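Local atomic coordinates of malonyl CoA-ACP transacylase (Xanthomonas oryzae pv. oryzae, PDB entry 3K89), a protein that probably catalyses transfer of the malonyl group from malonyl-CoA to the thiol of holo acyl carrier protein, supplying malonyl-ACP for fatty acid synthesis. Residues A133-L138 / A176-A181; A150-S155 / L182-E187. All coordinates share one frame; numbering follows the deposited sequence.

Contact 1 of 2, residues A133-L138 / A176-A181; sequences AMAAVL and AAVDRA
A133 and V178 meet CB to CB, a plain instance of the way a helix settles on a sheet, with V178 the helix residue that carries this contact. Both CB atoms point across the interface, and A133 CB lies 4.1 Å from V178 CB. The same alanine gives V178 a second surface, for its carbonyl O lies 3.6 Å from V178 CG2 in a van der Waals contact. M134 turns its side chain to the other face of the sheet, where it touches A161 and V170. With A135 the strand faces the helix again: its CB is 3.9 Å from V178 CG1. The valine reaches both alanines because CG1 stands anti to its backbone N (chi1 172°), directed along the strand to A135, while CG2, beside that N, lies against A133 O. The CA atoms of A133 and V178 are 6.5 Å apart. All three touching residues are buried; V158 of strand 158-165, two places across the sheet, also packs on V178, and A175, L182 and L185 extend the packing along the helix on either side of V178. Such helix-on-sheet packing is characteristic of the ferredoxin-like small subdomain of malonyl-CoA:ACP transacylases.

Contact 2 of 2, residues A150-S155 / L182-E187; sequences AEAAGS and LALLAE
L184 reaches toward A152 by combining two staggered torsions: CG lies beside the backbone N and anti to the carbonyl carbon (chi1 -64°), and CD1 then continues anti to CA (chi2 -178°). The resulting extended arm places one methyl at its end, and that methyl makes the nearest approaches across the contact. It illustrates how one long aliphatic side chain can span between two helices; the CA atoms of A152 and L184 are 7.3 Å from each other.

CD1 comes to rest against helix 142-152 at A152, near three atoms of two successive residues. It lies 3.9 Å from A152 CB, methyl against methyl, and 3.8 Å from A152 N, which is a packing contact with the backbone. From the neighbouring residue, E151 CB also approaches L184 CD1 to 3.9 Å. The glutamate thus takes part through the base of its side chain, whereas its extended chain carries the carboxylate onward, where OE1 forms a long, weak ion pair with R188. Apolar and charged portions of one side chain are in this way put to separate uses. No hydrogen bond joins the segments, and burial is uneven: A152 is enclosed, L184 partly accessible and E151 exposed.

The carbonyl O of A152 accepts a hydrogen bond from R180 NE, one turn before L184 on helix 175-187. L184 also touches V148 one turn earlier on helix 142-152, and A152 packs beneath on V158 of strand 158-165, so the contact bridges two neighbouring helices that both lie over the mixed sheet.

Overall arrangement
Contacts 1 and 2 share helix 175-187: contact 1 uses its earlier turns and contact 2 its later ones, although L182 and L185 of the later turns also reach strand 132-138. Their centres are 8 Å apart. Along the chain the segments alternate, the strand and helix 142-152 coming first and the two halves of helix 175-187 following. Direct links join the contacts: R180 NE probably donates a hydrogen bond to A152 O at 2.8 Å, and V137 CG2 lies 3.8 Å from L185 CD1. Four strands in the order 4-1-3-2, with short strand 257-258 added at the edge and both helices on one face, fit a ferredoxin-like beta-alpha-beta-beta-alpha-beta subdomain, whose helical layer is thus tied both to itself and to its sheet.

Contact 1 of 2, residues A133-L138 / A176-A181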
loop_
_atom_site.group_PDB
_atom_site.type_symbol
_atom_site.label_atom_id
_atom_site.label_comp_id
_atom_site.label_asym_id
_atom_site.label_seq_id
_atom_site.Cartn_x
_atom_site.Cartn_y
_atom_site.Cartn_z
ATOM N N ALA A 133 -3.494 -10.725 -14.024
ATOM C CA ALA A 133 -2.127 -10.275 -14.191
ATOM C C ALA A 133 -2.049 -8.795 -13.916
ATOM O O ALA A 133 -3.063 -8.086 -14.000
ATOM C CB ALA A 133 -1.580 -10.605 -15.630
ATOM N N MET A 134 -0.853 -8.362 -13.539
ATOM C CA MET A 134 -0.509 -6.945 -13.438
ATOM C C MET A 134 0.807 -6.683 -14.132
ATOM O O MET A 134 1.665 -7.552 -14.160
ATOM C CB MET A 134 -0.367 -6.534 -11.976
ATOM C CG MET A 134 -1.555 -6.906 -11.130
ATOM S SD MET A 134 -2.891 -5.711 -11.259
ATOM C CE MET A 134 -2.405 -4.312 -10.218
ATOM N N ALA A 135 0.968 -5.481 -14.683
ATOM C CA ALA A 135 2.214 -5.100 -15.334
ATOM C C ALA A 135 2.571 -3.646 -15.085
ATOM O O ALA A 135 1.714 -2.765 -15.124
ATOM C CB ALA A 135 2.134 -5.368 -16.864
ATOM N N ALA A 136 3.848 -3.393 -14.836
ATOM C CA ALA A 136 4.302 -2.020 -14.694
ATOM C C ALA A 136 4.735 -1.509 -16.060
ATOM O O ALA A 136 5.411 -2.224 -16.820
ATOM C CB ALA A 136 5.450 -1.940 -13.699
ATOM N N VAL A 137 4.324 -0.285 -16.375
ATOM C CA VAL A 137 4.698 0.360 -17.631
ATOM C C VAL A 137 5.466 1.608 -17.227
ATOM O O VAL A 137 4.931 2.489 -16.516
ATOM C CB VAL A 137 3.473 0.714 -18.497
ATOM C CG1 VAL A 137 3.901 1.347 -19.830
ATOM C CG2 VAL A 137 2.621 -0.513 -18.748
ATOM N N LEU A 138 6.720 1.678 -17.669
ATOM C CA LEU A 138 7.658 2.694 -17.217
ATOM C C LEU A 138 8.011 3.658 -18.343
ATOM O O LEU A 138 8.252 3.236 -19.480
ATOM C CB LEU A 138 8.942 2.047 -16.667
ATOM C CG LEU A 138 8.890 0.997 -15.539
ATOM C CD1 LEU A 138 8.042 1.472 -14.363
ATOM C CD2 LEU A 138 8.400 -0.362 -16.024
ATOM N N ALA A 176 -4.940 -12.392 -20.278
ATOM C CA ALA A 176 -4.862 -12.309 -21.752
ATOM C C ALA A 176 -4.947 -10.862 -22.202
ATOM O O ALA A 176 -4.263 -10.462 -23.128
ATOM C CB ALA A 176 -5.972 -13.119 -22.394
ATOM N N ALA A 177 -5.755 -10.068 -21.498
ATOM C CA ALA A 177 -5.928 -8.664 -21.848
ATOM C C ALA A 177 -4.715 -7.810 -21.487
ATOM O O ALA A 177 -4.363 -6.893 -22.231
ATOM C CB ALA A 177 -7.210 -8.107 -21.210
ATOM N N VAL A 178 -4.076 -8.104 -20.346
ATOM C CA VAL A 178 -2.839 -7.437 -19.977
ATOM C C VAL A 178 -1.775 -7.773 -21.040
ATOM O O VAL A 178 -1.062 -6.891 -21.515
ATOM C CB VAL A 178 -2.387 -7.830 -18.528
ATOM C CG1 VAL A 178 -0.997 -7.297 -18.223
ATOM C CG2 VAL A 178 -3.401 -7.296 -17.516
ATOM N N ASP A 179 -1.720 -9.036 -21.452
ATOM C CA ASP A 179 -0.750 -9.433 -22.476
ATOM C C ASP A 179 -1.030 -8.735 -23.806
ATOM O O ASP A 179 -0.088 -8.280 -24.465
ATOM C CB ASP A 179 -0.672 -10.954 -22.638
ATOM C CG ASP A 179 0.193 -11.619 -21.580
ATOM O OD1 ASP A 179 0.987 -10.923 -20.904
ATOM O OD2 ASP A 179 0.086 -12.852 -21.425
ATOM N N ARG A 180 -2.301 -8.618 -24.191
ATOM C CA ARG A 180 -2.653 -7.840 -25.388
ATOM C C ARG A 180 -2.224 -6.368 -25.267
ATOM O O ARG A 180 -1.669 -5.797 -26.212
ATOM C CB ARG A 180 -4.132 -7.950 -25.742
ATOM C CG ARG A 180 -4.572 -9.324 -26.268
ATOM C CD ARG A 180 -5.987 -9.262 -26.807
ATOM N NE ARG A 180 -6.996 -8.824 -25.836
ATOM C CZ ARG A 180 -7.679 -9.640 -25.041
ATOM N NH1 ARG A 180 -7.444 -10.952 -25.059
ATOM N NH2 ARG A 180 -8.590 -9.145 -24.207
ATOM N N ALA A 181 -2.448 -5.760 -24.101
ATOM C CA ALA A 181 -2.010 -4.384 -23.882
ATOM C C ALA A 181 -0.496 -4.243 -24.025
ATOM O O ALA A 181 -0.009 -3.278 -24.621
ATOM C CB ALA A 181 -2.489 -3.867 -22.519
#

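Contact 2 of 2, residues A150-S155 / L182-E187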
loop_
_atom_site.group_PDB
_atom_site.type_symbol
_atom_site.label_atom_id
_atom_site.label_comp_id
_atom_site.label_asym_id
_atom_site.label_seq_id
_atom_site.Cartn_x
_atom_site.Cartn_y
_atom_site.Cartn_z
ATOM N N ALA A 150 -7.860 0.522 -23.421
ATOM C CA ALA A 150 -9.183 0.508 -24.022
ATOM C C ALA A 150 -9.174 -0.330 -25.303
ATOM O O ALA A 150 -10.101 -1.115 -25.550
ATOM C CB ALA A 150 -9.641 1.936 -24.313
ATOM N N GLU A 151 -8.113 -0.186 -26.083
ATOM C CA GLU A 151 -7.989 -0.904 -27.357
ATOM C C GLU A 151 -7.764 -2.402 -27.196
ATOM O O GLU A 151 -8.223 -3.192 -28.027
ATOM C CB GLU A 151 -6.861 -0.315 -28.185
ATOM C CG GLU A 151 -7.168 1.085 -28.686
ATOM C CD GLU A 151 -6.085 1.646 -29.580
ATOM O OE1 GLU A 151 -5.034 0.983 -29.757
ATOM O OE2 GLU A 151 -6.299 2.769 -30.097
ATOM N N ALA A 152 -7.054 -2.773 -26.129
ATOM C CA ALA A 152 -6.713 -4.179 -25.846
ATOM C C ALA A 152 -7.826 -4.989 -25.173
ATOM O O ALA A 152 -7.845 -6.216 -25.257
ATOM C CB ALA A 152 -5.450 -4.246 -25.003
ATOM N N ALA A 153 -8.737 -4.316 -24.480
ATOM C CA ALA A 153 -9.704 -5.007 -23.615
ATOM C C ALA A 153 -10.557 -6.097 -24.279
ATOM O O ALA A 153 -10.692 -7.208 -23.736
ATOM C CB ALA A 153 -10.606 -3.984 -22.876
ATOM N N GLY A 154 -11.118 -5.792 -25.448
ATOM C CA GLY A 154 -12.106 -6.676 -26.062
ATOM C C GLY A 154 -13.252 -6.932 -25.107
ATOM O O GLY A 154 -13.868 -5.982 -24.598
ATOM N N SER A 155 -13.497 -8.211 -24.837
ATOM C CA SER A 155 -14.556 -8.668 -23.932
ATOM C C SER A 155 -14.022 -8.939 -22.532
ATOM O O SER A 155 -14.749 -9.452 -21.675
ATOM C CB SER A 155 -15.205 -9.943 -24.465
ATOM O OG SER A 155 -15.888 -9.675 -25.679
ATOM N N LEU A 182 0.239 -5.210 -23.485
ATOM C CA LEU A 182 1.685 -5.230 -23.589
ATOM C C LEU A 182 2.144 -5.321 -25.048
ATOM O O LEU A 182 3.076 -4.619 -25.430
ATOM C CB LEU A 182 2.280 -6.364 -22.749
ATOM C CG LEU A 182 2.149 -6.227 -21.223
ATOM C CD1 LEU A 182 2.730 -7.457 -20.509
ATOM C CD2 LEU A 182 2.793 -4.950 -20.702
ATOM N N ALA A 183 1.474 -6.164 -25.839
ATOM C CA ALA A 183 1.731 -6.273 -27.289
ATOM C C ALA A 183 1.518 -4.937 -28.009
ATOM O O ALA A 183 2.361 -4.527 -28.818
ATOM C CB ALA A 183 0.857 -7.356 -27.913
ATOM N N LEU A 184 0.408 -4.261 -27.711
ATOM C CA LEU A 184 0.091 -2.976 -28.345
ATOM C C LEU A 184 1.090 -1.881 -27.957
ATOM O O LEU A 184 1.477 -1.050 -28.797
ATOM C CB LEU A 184 -1.350 -2.542 -28.047
ATOM C CG LEU A 184 -2.495 -3.409 -28.582
ATOM C CD1 LEU A 184 -3.841 -2.789 -28.236
ATOM C CD2 LEU A 184 -2.380 -3.633 -30.093
ATOM N N LEU A 185 1.519 -1.895 -26.696
ATOM C CA LEU A 185 2.560 -0.983 -26.234
ATOM C C LEU A 185 3.867 -1.219 -26.982
ATOM O O LEU A 185 4.539 -0.260 -27.385
ATOM C CB LEU A 185 2.767 -1.100 -24.718
ATOM C CG LEU A 185 1.723 -0.388 -23.849
ATOM C CD1 LEU A 185 1.755 -0.949 -22.436
ATOM C CD2 LEU A 185 1.918 1.127 -23.827
ATOM N N ALA A 186 4.204 -2.493 -27.175
ATOM C CA ALA A 186 5.416 -2.894 -27.887
ATOM C C ALA A 186 5.401 -2.458 -29.356
ATOM O O ALA A 186 6.436 -2.044 -29.886
ATOM C CB ALA A 186 5.630 -4.400 -27.780
ATOM N N GLU A 187 4.238 -2.541 -30.003
ATOM C CA GLU A 187 4.119 -2.132 -31.412
ATOM C C GLU A 187 4.048 -0.608 -31.536
ATOM O O GLU A 187 4.183 -0.058 -32.635
ATOM C CB GLU A 187 2.921 -2.795 -32.103
ATOM C CG GLU A 187 3.221 -3.301 -33.541
ATOM C CD GLU A 187 3.707 -4.766 -33.600
ATOM O OE1 GLU A 187 3.282 -5.585 -32.751
ATOM O OE2 GLU A 187 4.496 -5.114 -34.513
#